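Local coordinates for isomerase (Escherichia coli, PDB 5VHU), which probably interconverts D-arabinose 5-phosphate and D-ribulose 5-phosphate as a sugar isomerase (SIS) family enzyme that assembles as a homotetramer, at the interface of chains A and B. Coordinates in Å, arbitrary orientation; residue numbers count along the deposited sequence, not the author numbering. Chains: chain A/B, Isomerase.

The interface of chains A and B. Residues chain A 24-25, 29, 163-164, 167; chain B 10-11, 14.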
loop_
_atom_site.group_PDB
_atom_site.type_symbol
_atom_site.label_atom_id
_atom_site.label_comp_id
_atom_site.label_asym_id
_atom_site.label_seq_id
_atom_site.Cartn_x
_atom_site.Cartn_y
_atom_site.Cartn_z
ATOM N N VAL A 24 -24.088 17.831 -3.948
ATOM C CA VAL A 24 -24.475 16.580 -3.291
ATOM C C VAL A 24 -25.264 16.818 -2.004
ATOM O O VAL A 24 -26.288 16.144 -1.797
ATOM C CB VAL A 24 -23.242 15.648 -3.050
ATOM C CG1 VAL A 24 -23.688 14.375 -2.345
ATOM C CG2 VAL A 24 -22.589 15.317 -4.415
ATOM N N ILE A 25 -24.810 17.743 -1.161
ATOM C CA ILE A 25 -25.517 18.110 0.095
ATOM C C ILE A 25 -26.942 18.633 -0.245
ATOM O O ILE A 25 -27.864 18.411 0.509
ATOM C CB ILE A 25 -24.750 19.178 0.899
ATOM C CG1 ILE A 25 -23.420 18.601 1.404
ATOM C CG2 ILE A 25 -25.538 19.641 2.121
ATOM C CD1 ILE A 25 -22.533 19.638 2.099
ATOM N N LEU A 29 -30.495 12.446 -1.515
ATOM C CA LEU A 29 -29.771 11.313 -0.883
ATOM C C LEU A 29 -30.748 10.199 -0.489
ATOM O O LEU A 29 -30.618 9.584 0.579
ATOM C CB LEU A 29 -28.954 11.801 0.365
ATOM C CG LEU A 29 -27.948 12.931 0.105
ATOM C CD1 LEU A 29 -27.153 13.186 1.385
ATOM C CD2 LEU A 29 -27.029 12.621 -1.090
ATOM N N VAL A 163 -16.077 12.885 1.128
ATOM C CA VAL A 163 -16.967 13.612 2.063
ATOM C C VAL A 163 -18.181 12.747 2.376
ATOM O O VAL A 163 -18.561 12.621 3.559
ATOM C CB VAL A 163 -17.385 14.985 1.499
ATOM C CG1 VAL A 163 -18.441 15.679 2.411
ATOM C CG2 VAL A 163 -16.145 15.879 1.403
ATOM N N VAL A 164 -18.764 12.145 1.342
ATOM C CA VAL A 164 -19.962 11.301 1.516
ATOM C C VAL A 164 -19.615 10.110 2.445
ATOM O O VAL A 164 -20.316 9.864 3.455
ATOM C CB VAL A 164 -20.494 10.787 0.155
ATOM C CG1 VAL A 164 -21.453 9.613 0.389
ATOM C CG2 VAL A 164 -21.161 11.942 -0.572
ATOM N N ALA A 167 -19.054 10.994 6.107
ATOM C CA ALA A 167 -20.330 11.272 6.809
ATOM C C ALA A 167 -21.065 9.998 7.139
ATOM O O ALA A 167 -21.671 9.899 8.214
ATOM C CB ALA A 167 -21.164 12.191 5.946
ATOM N N ILE B 10 -26.480 12.607 8.230
ATOM C CA ILE B 10 -25.439 12.527 7.183
ATOM C C ILE B 10 -25.090 13.916 6.616
ATOM O O ILE B 10 -23.931 14.272 6.538
ATOM C CB ILE B 10 -25.863 11.514 6.088
ATOM C CG1 ILE B 10 -25.897 10.101 6.697
ATOM C CG2 ILE B 10 -24.997 11.632 4.838
ATOM C CD1 ILE B 10 -26.740 9.098 5.895
ATOM N N LYS B 11 -26.088 14.712 6.245
ATOM C CA LYS B 11 -25.824 16.043 5.709
ATOM C C LYS B 11 -25.113 16.972 6.725
ATOM O O LYS B 11 -24.310 17.832 6.349
ATOM C CB LYS B 11 -27.150 16.664 5.238
ATOM C CG LYS B 11 -27.630 16.025 3.946
ATOM C CD LYS B 11 -28.883 16.732 3.426
ATOM C CE LYS B 11 -29.379 16.066 2.144
ATOM N NZ LYS B 11 -30.242 17.061 1.421
ATOM N N MET B 14 -21.461 16.224 6.473
ATOM C CA MET B 14 -20.987 16.733 5.170
ATOM C C MET B 14 -20.819 18.232 5.230
ATOM O O MET B 14 -19.861 18.793 4.717
ATOM C CB MET B 14 -21.942 16.387 4.032
ATOM C CG MET B 14 -22.051 14.884 3.758
ATOM S SD MET B 14 -23.022 14.543 2.271
ATOM C CE MET B 14 -22.023 15.164 0.949
#
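The N-terminal helix 3-25 of chain B packs here against chain A. B:Met14 inserts between the end of A's own helix 3-25 and helix 156-175. Its CG lies 3.6 Å from the methyl CB of A:Ala167. The side chain starts with CG opposite the backbone carbonyl carbon (chi1 -65°), runs extended through chi2, then bends at the thioether (chi3 68°). That bend carries the terminal methyl CE into a pocket of branched side chains. CE is 3.7 Å from CG2 of A:Val164, whose side chain runs parallel to it. It also meets CG1 of A:Val24, at 3.8 Å, where the two side chains are roughly perpendicular. A:Ile25 runs antiparallel to the methionine side chain, with CG1 against both CB and CE. On the other helix, A:Val163 CG1 packs against the base of the residue, 3.9 Å from CA of B:Met14. The methionine is thus gripped along its length by apolar groups from two helices.

One turn away, the backbone O of B:Ile10 lies 3.5 Å from CB of A:Ala167, whose small methyl may allow the helices to come close. CG2 of B:Ile10 also faces that methyl. Beside this, B:Lys11 reaches out with an extended chain. Its methylene CE rests 3.7 Å from CD1 of A:Leu29, in the loop after helix 3-25. Its amine NZ gives a 2.9 Å hydrogen bond to the backbone O of A:Ile25. The bond is fairly straight at the acceptor, with a C=O...N angle of 156°, and NZ is tilted from the carbonyl plane. This carbonyl is in the last residue of the helix, where a positive group would probably be favoured. The patch combines apolar packing around B:Met14 with a hydrogen bond from B:Lys11 at the helix end, and its two-fold twin repeats it with the chains exchanged. It probably contributes to holding the N-terminal helix of each subunit on its neighbour in the homotetramer.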